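Local coordinates for thioesterase domain-containing protein (Chromobacterium violaceum, PDB 4RMM) that probably hydrolyses acyl-CoA thioesters as a hotdog-fold thioesterase, although its own substrate and biological role have not been established, at residues A[6-11]-A[82-87]; A[44-49]-A[67-72]; A[107-112]-A[129-134]. All blocks are in the same frame, centred on the assembly; numbering follows the deposited sequence.

Contact 1 (A[6-11]-A[82-87]); sequences QRFADL and RESLEA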
loop_
_atom_site.group_PDB
_atom_site.type_symbol
_atom_site.label_atom_id
_atom_site.label_comp_id
_atom_site.label_asym_id
_atom_site.label_seq_id
_atom_site.Cartn_x
_atom_site.Cartn_y
_atom_site.Cartn_z
ATOM N N GLN A 6 -12.664 0.757 -20.692
ATOM C CA GLN A 6 -13.221 -0.299 -21.527
ATOM C C GLN A 6 -12.152 -1.320 -21.893
ATOM O O GLN A 6 -12.416 -2.520 -21.932
ATOM C CB GLN A 6 -13.829 0.298 -22.799
ATOM C CG GLN A 6 -14.370 -0.736 -23.781
ATOM C CD GLN A 6 -15.322 -1.724 -23.127
ATOM O OE1 GLN A 6 -16.246 -1.334 -22.416
ATOM N NE2 GLN A 6 -15.100 -3.012 -23.374
ATOM N N ARG A 7 -10.944 -0.841 -22.160
ATOM C CA ARG A 7 -9.848 -1.729 -22.519
ATOM C C ARG A 7 -9.701 -2.878 -21.529
ATOM O O ARG A 7 -9.214 -3.946 -21.888
ATOM C CB ARG A 7 -8.532 -0.949 -22.604
ATOM C CG ARG A 7 -8.340 -0.200 -23.909
ATOM C CD ARG A 7 -7.027 0.569 -23.925
ATOM N NE ARG A 7 -6.631 0.926 -25.287
ATOM C CZ ARG A 7 -5.592 1.697 -25.595
ATOM N NH1 ARG A 7 -4.830 2.209 -24.636
ATOM N NH2 ARG A 7 -5.306 1.950 -26.865
ATOM N N PHE A 8 -10.124 -2.663 -20.286
ATOM C CA PHE A 8 -10.015 -3.703 -19.273
ATOM C C PHE A 8 -10.785 -4.953 -19.672
ATOM O O PHE A 8 -10.211 -6.036 -19.769
ATOM C CB PHE A 8 -10.536 -3.217 -17.920
ATOM C CG PHE A 8 -10.391 -4.237 -16.826
ATOM C CD1 PHE A 8 -9.136 -4.573 -16.336
ATOM C CD2 PHE A 8 -11.503 -4.905 -16.328
ATOM C CE1 PHE A 8 -8.989 -5.562 -15.366
ATOM C CE2 PHE A 8 -11.365 -5.895 -15.360
ATOM C CZ PHE A 8 -10.106 -6.224 -14.880
ATOM N N ALA A 9 -12.089 -4.798 -19.884
ATOM C CA ALA A 9 -12.943 -5.914 -20.277
ATOM C C ALA A 9 -12.336 -6.580 -21.505
ATOM O O ALA A 9 -12.445 -7.792 -21.697
ATOM C CB ALA A 9 -14.343 -5.411 -20.591
ATOM N N ASP A 10 -11.691 -5.759 -22.328
ATOM C CA ASP A 10 -11.042 -6.215 -23.546
ATOM C C ASP A 10 -9.758 -6.986 -23.241
ATOM O O ASP A 10 -9.444 -7.974 -23.906
ATOM C CB ASP A 10 -10.734 -5.008 -24.436
ATOM C CG ASP A 10 -9.702 -5.313 -25.500
ATOM O OD1 ASP A 10 -9.914 -6.257 -26.290
ATOM O OD2 ASP A 10 -8.676 -4.602 -25.544
ATOM N N LEU A 11 -9.017 -6.531 -22.234
ATOM C CA LEU A 11 -7.774 -7.189 -21.852
ATOM C C LEU A 11 -8.007 -8.407 -20.967
ATOM O O LEU A 11 -7.151 -9.285 -20.882
ATOM C CB LEU A 11 -6.840 -6.200 -21.148
ATOM C CG LEU A 11 -5.868 -5.442 -22.060
ATOM C CD1 LEU A 11 -6.635 -4.668 -23.117
ATOM C CD2 LEU A 11 -5.012 -4.503 -21.230
ATOM N N ARG A 82 -15.465 -9.572 -11.804
ATOM C CA ARG A 82 -16.739 -8.869 -11.939
ATOM C C ARG A 82 -16.943 -8.143 -13.255
ATOM O O ARG A 82 -16.087 -8.158 -14.140
ATOM C CB ARG A 82 -16.938 -7.862 -10.801
ATOM C CG ARG A 82 -17.333 -8.482 -9.474
ATOM C CD ARG A 82 -17.873 -7.441 -8.493
ATOM N NE ARG A 82 -19.202 -6.940 -8.855
ATOM C CZ ARG A 82 -19.435 -5.926 -9.686
ATOM N NH1 ARG A 82 -18.426 -5.282 -10.259
ATOM N NH2 ARG A 82 -20.685 -5.554 -9.941
ATOM N N GLU A 83 -18.104 -7.510 -13.365
ATOM C CA GLU A 83 -18.472 -6.748 -14.546
ATOM C C GLU A 83 -17.612 -5.489 -14.570
ATOM O O GLU A 83 -17.634 -4.683 -13.637
ATOM C CB GLU A 83 -19.968 -6.411 -14.494
ATOM C CG GLU A 83 -20.883 -7.645 -14.561
ATOM C CD GLU A 83 -20.681 -8.609 -13.398
ATOM O OE1 GLU A 83 -20.999 -8.233 -12.248
ATOM O OE2 GLU A 83 -20.201 -9.741 -13.639
ATOM N N SER A 84 -16.834 -5.348 -15.640
ATOM C CA SER A 84 -15.926 -4.219 -15.825
ATOM C C SER A 84 -16.673 -2.923 -16.141
ATOM O O SER A 84 -16.388 -2.264 -17.140
ATOM C CB SER A 84 -14.937 -4.543 -16.956
ATOM O OG SER A 84 -14.015 -3.489 -17.170
ATOM N N LEU A 85 -17.625 -2.565 -15.283
ATOM C CA LEU A 85 -18.420 -1.349 -15.471
ATOM C C LEU A 85 -17.596 -0.117 -15.127
ATOM O O LEU A 85 -17.388 0.773 -15.954
ATOM C CB LEU A 85 -19.667 -1.402 -14.581
ATOM C CG LEU A 85 -20.613 -0.197 -14.573
ATOM C CD1 LEU A 85 -22.022 -0.686 -14.317
ATOM C CD2 LEU A 85 -20.192 0.822 -13.519
ATOM N N GLU A 86 -17.153 -0.076 -13.880
ATOM C CA GLU A 86 -16.325 1.001 -13.371
ATOM C C GLU A 86 -15.555 0.342 -12.245
ATOM O O GLU A 86 -15.953 -0.716 -11.755
ATOM C CB GLU A 86 -17.182 2.163 -12.846
ATOM C CG GLU A 86 -16.369 3.354 -12.335
ATOM C CD GLU A 86 -17.115 4.677 -12.441
ATOM O OE1 GLU A 86 -18.305 4.728 -12.069
ATOM O OE2 GLU A 86 -16.505 5.670 -12.891
ATOM N N ALA A 87 -14.444 0.949 -11.850
ATOM C CA ALA A 87 -13.625 0.395 -10.784
ATOM C C ALA A 87 -14.373 0.438 -9.452
ATOM O O ALA A 87 -14.973 1.450 -9.104
ATOM C CB ALA A 87 -12.322 1.175 -10.683
#
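Ser84 meets the N-terminal helix at Phe8 and Ala9. Segment 82-87 is the loop between helix 67-80 and strand 89-97, and it passes beside helix 6-13. The backbone O of Arg82 accepts a weak hydrogen bond from Arg12 NH2, one residue past segment 6-11 on the same helix. The guanidinium of Arg82 carries Glu83 OE1 over one face, 3.5 Å from NH2. No N-H points at that oxygen, so the pair is held by charge alone.

Ser84 then makes the whole contact. It is the centre of an inverse gamma turn, a tight bend in the connection that leads from the central helix of the hotdog fold back into the sheet. The bend brings the CA atoms of Ser84 and Ala9 to 5.6 Å. With OG anti to the backbone N (chi1 -179°), the hydroxyl reaches the edge of the Phe8 ring, near its plane, 3.0 Å from CD2. Ser84 CB also lies at that edge, 3.5 Å from CD2. The same Ser84 CB rests against Ala9 CB at 3.8 Å. Phe8 is buried, and its side chain also touches Ile20 of helix 17-20 and Met79 of helix 67-80. Past the turn, Ala87 reaches Met79 too.

Contact 2 (A[44-49]-A[67-72]); sequences FELPFL and GGFMES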
loop_
_atom_site.group_PDB
_atom_site.type_symbol
_atom_site.label_atom_id
_atom_site.label_comp_id
_atom_site.label_asym_id
_atom_site.label_seq_id
_atom_site.Cartn_x
_atom_site.Cartn_y
_atom_site.Cartn_z
ATOM N N PHE A 44 -1.258 -13.902 -8.144
ATOM C CA PHE A 44 -0.204 -12.931 -8.432
ATOM C C PHE A 44 1.184 -13.407 -7.993
ATOM O O PHE A 44 1.313 -14.318 -7.177
ATOM C CB PHE A 44 -0.487 -11.595 -7.729
ATOM C CG PHE A 44 -1.747 -10.914 -8.169
ATOM C CD1 PHE A 44 -2.989 -11.368 -7.756
ATOM C CD2 PHE A 44 -1.693 -9.785 -8.981
ATOM C CE1 PHE A 44 -4.158 -10.698 -8.136
ATOM C CE2 PHE A 44 -2.862 -9.115 -9.362
ATOM C CZ PHE A 44 -4.086 -9.580 -8.940
ATOM N N GLU A 45 2.220 -12.764 -8.531
ATOM C CA GLU A 45 3.606 -13.097 -8.205
ATOM C C GLU A 45 4.432 -11.829 -8.123
ATOM O O GLU A 45 4.179 -10.860 -8.812
ATOM C CB GLU A 45 4.199 -14.049 -9.230
ATOM C CG GLU A 45 3.620 -15.444 -9.180
ATOM C CD GLU A 45 4.477 -16.442 -9.924
ATOM O OE1 GLU A 45 4.075 -17.621 -10.013
ATOM O OE2 GLU A 45 5.558 -16.046 -10.414
ATOM N N LEU A 46 5.440 -11.841 -7.268
ATOM C CA LEU A 46 6.239 -10.640 -7.100
ATOM C C LEU A 46 7.589 -11.185 -6.793
ATOM O O LEU A 46 7.652 -12.217 -6.055
ATOM C CB LEU A 46 5.603 -9.807 -5.989
ATOM C CG LEU A 46 6.417 -8.900 -5.055
ATOM C CD1 LEU A 46 7.526 -8.198 -5.785
ATOM C CD2 LEU A 46 5.492 -7.935 -4.402
ATOM N N PRO A 47 8.684 -10.537 -7.283
ATOM C CA PRO A 47 9.933 -11.155 -6.920
ATOM C C PRO A 47 10.408 -10.575 -5.627
ATOM O O PRO A 47 11.103 -9.562 -5.627
ATOM C CB PRO A 47 10.809 -10.756 -8.100
ATOM C CG PRO A 47 10.527 -9.305 -8.164
ATOM C CD PRO A 47 8.981 -9.265 -7.965
ATOM N N PHE A 48 10.012 -11.196 -4.532
ATOM C CA PHE A 48 10.393 -10.705 -3.216
ATOM C C PHE A 48 11.859 -10.997 -2.919
ATOM O O PHE A 48 12.225 -12.122 -2.580
ATOM C CB PHE A 48 9.502 -11.343 -2.143
ATOM C CG PHE A 48 9.068 -10.385 -1.073
ATOM C CD1 PHE A 48 8.667 -9.095 -1.404
ATOM C CD2 PHE A 48 9.051 -10.767 0.260
ATOM C CE1 PHE A 48 8.259 -8.206 -0.423
ATOM C CE2 PHE A 48 8.641 -9.883 1.247
ATOM C CZ PHE A 48 8.247 -8.600 0.905
ATOM N N LEU A 49 12.697 -9.973 -3.055
ATOM C CA LEU A 49 14.127 -10.113 -2.799
ATOM C C LEU A 49 14.712 -8.832 -2.222
ATOM O O LEU A 49 15.123 -8.797 -1.061
ATOM C CB LEU A 49 14.864 -10.488 -4.093
ATOM C CG LEU A 49 15.016 -11.995 -4.366
ATOM C CD1 LEU A 49 14.651 -12.304 -5.807
ATOM C CD2 LEU A 49 16.439 -12.436 -4.056
ATOM N N GLY A 67 1.932 -3.314 1.350
ATOM C CA GLY A 67 0.561 -2.840 1.425
ATOM C C GLY A 67 -0.018 -2.431 0.096
ATOM O O GLY A 67 -1.150 -2.783 -0.225
ATOM N N GLY A 68 0.762 -1.682 -0.676
ATOM C CA GLY A 68 0.303 -1.250 -1.990
ATOM C C GLY A 68 0.010 -2.422 -2.910
ATOM O O GLY A 68 -0.987 -2.432 -3.615
ATOM N N PHE A 69 0.886 -3.419 -2.900
ATOM C CA PHE A 69 0.740 -4.619 -3.730
ATOM C C PHE A 69 -0.527 -5.379 -3.385
ATOM O O PHE A 69 -1.343 -5.660 -4.249
ATOM C CB PHE A 69 1.956 -5.524 -3.516
ATOM C CG PHE A 69 1.763 -6.933 -3.991
ATOM C CD1 PHE A 69 1.624 -7.215 -5.347
ATOM C CD2 PHE A 69 1.751 -7.988 -3.076
ATOM C CE1 PHE A 69 1.478 -8.534 -5.796
ATOM C CE2 PHE A 69 1.609 -9.307 -3.508
ATOM C CZ PHE A 69 1.472 -9.584 -4.877
HETATM N N MSE A 70 -0.659 -5.704 -2.103
HETATM C CA MSE A 70 -1.798 -6.432 -1.554
HETATM C C MSE A 70 -3.114 -5.714 -1.865
HETATM O O MSE A 70 -4.071 -6.308 -2.360
HETATM C CB MSE A 70 -1.596 -6.559 -0.048
HETATM C CG MSE A 70 -0.328 -7.312 0.322
HETATM SE SE MSE A 70 -0.446 -9.194 -0.184
HETATM C CE MSE A 70 -1.147 -9.843 1.501
ATOM N N GLU A 71 -3.157 -4.425 -1.556
ATOM C CA GLU A 71 -4.346 -3.624 -1.828
ATOM C C GLU A 71 -4.754 -3.626 -3.318
ATOM O O GLU A 71 -5.920 -3.802 -3.633
ATOM C CB GLU A 71 -4.109 -2.190 -1.333
ATOM C CG GLU A 71 -5.262 -1.253 -1.581
ATOM C CD GLU A 71 -5.019 0.138 -0.988
ATOM O OE1 GLU A 71 -4.035 0.790 -1.358
ATOM O OE2 GLU A 71 -5.821 0.563 -0.147
ATOM N N SER A 72 -3.802 -3.433 -4.231
ATOM C CA SER A 72 -4.126 -3.437 -5.663
ATOM C C SER A 72 -4.520 -4.839 -6.148
ATOM O O SER A 72 -5.386 -4.970 -7.022
ATOM C CB SER A 72 -2.936 -2.976 -6.506
ATOM O OG SER A 72 -1.994 -2.264 -5.748
#
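In the hotdog fold a long central helix lies against an antiparallel sheet, and Phe69 of helix 67-80 packs here on Leu46 and Phe44 of strand 43-46. All three side chains are buried. Leu46 CD2 sits over the centre of one face of the Phe69 ring. It is 3.9 Å from the ring centroid and 11° off the ring normal, a well-formed CH-pi contact. The methyl is almost equally far from several ring atoms, with Phe69 CG at 3.9 Å. The other touch comes from Phe44, through CB and not through its ring. Phe44 CB approaches the far end of the Phe69 ring obliquely, 4.0 Å from CZ.

The CA atoms of Leu46 and Phe69 are 8.8 Å apart, and the aromatic side chain spans much of this gap between helix and sheet. Phe69 has CG anti to its own backbone N (chi1 164°), which directs the ring out from the helix toward the strand. Met30, Thr32 and Ala108 also touch the Phe69 side chain, so it is packed by loops and by strand 106-115 as well. Two residues on, Glu71 belongs to the dimer interface: its OE1 accepts from Gly67 N of the second subunit, its OE2 is hydrogen-bonded to Tyr97 OH of that subunit, and Leu65 of the second subunit packs on both Glu71 and Ser72.

Contact 3 (A[107-112]-A[129-134]); sequences FAQCEI and DDRSKP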
loop_
_atom_site.group_PDB
_atom_site.type_symbol
_atom_site.label_atom_id
_atom_site.label_comp_id
_atom_site.label_asym_id
_atom_site.label_seq_id
_atom_site.Cartn_x
_atom_site.Cartn_y
_atom_site.Cartn_z
ATOM N N PHE A 107 4.024 -15.317 -3.632
ATOM C CA PHE A 107 2.747 -15.617 -4.271
ATOM C C PHE A 107 1.635 -14.927 -3.494
ATOM O O PHE A 107 1.768 -14.674 -2.296
ATOM C CB PHE A 107 2.486 -17.127 -4.269
ATOM C CG PHE A 107 3.471 -17.920 -5.086
ATOM C CD1 PHE A 107 3.191 -18.252 -6.410
ATOM C CD2 PHE A 107 4.693 -18.312 -4.539
ATOM C CE1 PHE A 107 4.115 -18.962 -7.180
ATOM C CE2 PHE A 107 5.623 -19.018 -5.299
ATOM C CZ PHE A 107 5.334 -19.345 -6.623
ATOM N N ALA A 108 0.538 -14.628 -4.177
ATOM C CA ALA A 108 -0.601 -13.983 -3.538
ATOM C C ALA A 108 -1.877 -14.336 -4.270
ATOM O O ALA A 108 -1.916 -14.363 -5.504
ATOM C CB ALA A 108 -0.413 -12.451 -3.507
ATOM N N GLN A 109 -2.925 -14.602 -3.505
ATOM C CA GLN A 109 -4.201 -14.953 -4.081
ATOM C C GLN A 109 -5.332 -14.447 -3.210
ATOM O O GLN A 109 -5.284 -14.559 -1.983
ATOM C CB GLN A 109 -4.311 -16.468 -4.232
ATOM C CG GLN A 109 -5.452 -16.899 -5.124
ATOM C CD GLN A 109 -5.348 -18.351 -5.525
ATOM O OE1 GLN A 109 -5.807 -19.241 -4.807
ATOM N NE2 GLN A 109 -4.731 -18.601 -6.673
ATOM N N CYS A 110 -6.365 -13.919 -3.854
ATOM C CA CYS A 110 -7.494 -13.378 -3.114
ATOM C C CYS A 110 -8.727 -14.231 -3.222
ATOM O O CYS A 110 -8.901 -15.000 -4.160
ATOM C CB CYS A 110 -7.834 -11.977 -3.608
ATOM S SG CYS A 110 -6.410 -11.021 -4.055
ATOM N N GLU A 111 -9.605 -14.057 -2.253
ATOM C CA GLU A 111 -10.841 -14.796 -2.237
ATOM C C GLU A 111 -11.959 -13.866 -1.811
ATOM O O GLU A 111 -11.793 -13.085 -0.881
ATOM C CB GLU A 111 -10.737 -15.943 -1.245
ATOM C CG GLU A 111 -12.066 -16.569 -0.913
ATOM C CD GLU A 111 -11.943 -17.595 0.175
ATOM O OE1 GLU A 111 -12.008 -17.216 1.364
ATOM O OE2 GLU A 111 -11.762 -18.780 -0.171
ATOM N N ILE A 112 -13.100 -13.942 -2.481
ATOM C CA ILE A 112 -14.225 -13.102 -2.102
ATOM C C ILE A 112 -15.157 -13.836 -1.131
ATOM O O ILE A 112 -15.883 -14.743 -1.519
ATOM C CB ILE A 112 -15.010 -12.635 -3.335
ATOM C CG1 ILE A 112 -14.073 -11.852 -4.259
ATOM C CG2 ILE A 112 -16.194 -11.798 -2.894
ATOM C CD1 ILE A 112 -14.761 -11.075 -5.338
ATOM N N ASP A 129 6.707 -20.461 0.469
ATOM C CA ASP A 129 6.898 -21.893 0.477
ATOM C C ASP A 129 5.680 -22.628 1.015
ATOM O O ASP A 129 5.325 -23.697 0.519
ATOM C CB ASP A 129 8.140 -22.225 1.301
ATOM C CG ASP A 129 8.766 -23.536 0.907
ATOM O OD1 ASP A 129 8.893 -23.787 -0.310
ATOM O OD2 ASP A 129 9.141 -24.309 1.812
ATOM N N ASP A 130 5.025 -22.048 2.015
ATOM C CA ASP A 130 3.857 -22.685 2.603
ATOM C C ASP A 130 2.716 -21.701 2.881
ATOM O O ASP A 130 2.821 -20.820 3.742
ATOM C CB ASP A 130 4.279 -23.423 3.879
ATOM C CG ASP A 130 3.104 -23.919 4.689
ATOM O OD1 ASP A 130 2.030 -24.158 4.107
ATOM O OD2 ASP A 130 3.260 -24.084 5.915
ATOM N N ARG A 131 1.624 -21.874 2.141
ATOM C CA ARG A 131 0.454 -21.021 2.276
ATOM C C ARG A 131 -0.208 -21.218 3.630
ATOM O O ARG A 131 -1.161 -20.512 3.977
ATOM C CB ARG A 131 -0.538 -21.326 1.156
ATOM C CG ARG A 131 -1.672 -20.332 1.058
ATOM C CD ARG A 131 -2.446 -20.528 -0.220
ATOM N NE ARG A 131 -3.516 -19.546 -0.342
ATOM C CZ ARG A 131 -4.317 -19.446 -1.395
ATOM N NH1 ARG A 131 -4.166 -20.273 -2.420
ATOM N NH2 ARG A 131 -5.268 -18.519 -1.425
ATOM N N SER A 132 0.312 -22.187 4.384
ATOM C CA SER A 132 -0.178 -22.503 5.719
ATOM C C SER A 132 0.548 -21.602 6.720
ATOM O O SER A 132 0.080 -21.385 7.834
ATOM C CB SER A 132 0.085 -23.984 6.036
ATOM O OG SER A 132 0.847 -24.146 7.219
ATOM N N LYS A 133 1.706 -21.093 6.299
ATOM C CA LYS A 133 2.529 -20.190 7.102
ATOM C C LYS A 133 2.784 -18.979 6.205
ATOM O O LYS A 133 3.910 -18.724 5.775
ATOM C CB LYS A 133 3.850 -20.867 7.475
ATOM C CG LYS A 133 3.672 -22.089 8.367
ATOM C CD LYS A 133 5.001 -22.738 8.693
ATOM C CE LYS A 133 4.820 -23.921 9.639
ATOM N NZ LYS A 133 6.121 -24.563 9.999
ATOM N N PRO A 134 1.724 -18.210 5.916
ATOM C CA PRO A 134 1.833 -17.031 5.055
ATOM C C PRO A 134 2.771 -15.934 5.541
ATOM O O PRO A 134 3.078 -15.835 6.725
ATOM C CB PRO A 134 0.381 -16.581 4.908
ATOM C CG PRO A 134 -0.239 -16.975 6.222
ATOM C CD PRO A 134 0.377 -18.327 6.515
#
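Segment 107-112 is extended within strand 106-115, while segment 129-134 is a loop with a type I beta turn from Asp130 to Lys133, closed by Lys133 N to Asp130 O at 2.8 Å. That loop is the hairpin connection between strands 119-127 and 136-143. Across the contact, the side chain of Arg131 reaches from the turn to Gln109 on the strand. Arg131 is extended from CG to NE, with CG anti to the backbone N (chi1 -170°). Its NH1 donates to Gln109 OE1 at 3.1 Å, with an N-H...O angle of 157°. The oxygen lies at the edge of the guanidinium, near its plane. On the acceptor side the fit is poorer: NH1 stands 59° out of the carbonyl plane of Gln109, above it and not on a lone pair. The two side chains cross at about a right angle. Arg131 NH2 also lies 3.6 Å from Gln109 CB, so the guanidinium packs on the aliphatic part of the glutamine too.

The amide nitrogen, Gln109 NE2, is hydrogen-bonded to Asp37 OD2. Arg131 NH2 forms a salt bridge with Glu125, and the guanidinium makes a cation-pi contact with Trp127. Both ends of the Gln109 amide are thus used, which would fix its rotation. The arginine charge is probably balanced in large part by Glu125, so the neutral glutamine may contribute orientation more than charge compensation.

In the fold
Contacts 2 and 3 are neighbours, with centres 12 Å apart. Both reach the same sheet, where strands 43-46 and 106-115 lie side by side. They touch through Phe44 N and Ala108 O at 2.8 Å, a probable hydrogen bond, and through Phe69 CZ and Ala108 CB at 3.7 Å. Contact 1 touches neither: its centre is 22 Å from that of contact 2 and 26 Å from that of contact 3, with nearest atoms about 9 Å and 6 Å apart. It lies across the chain's centre from both. Helix 67-80 begins in contact 2 and runs into the loop of contact 1. Contact 2 is nested inside the loop closed by contact 1; contact 3 follows both.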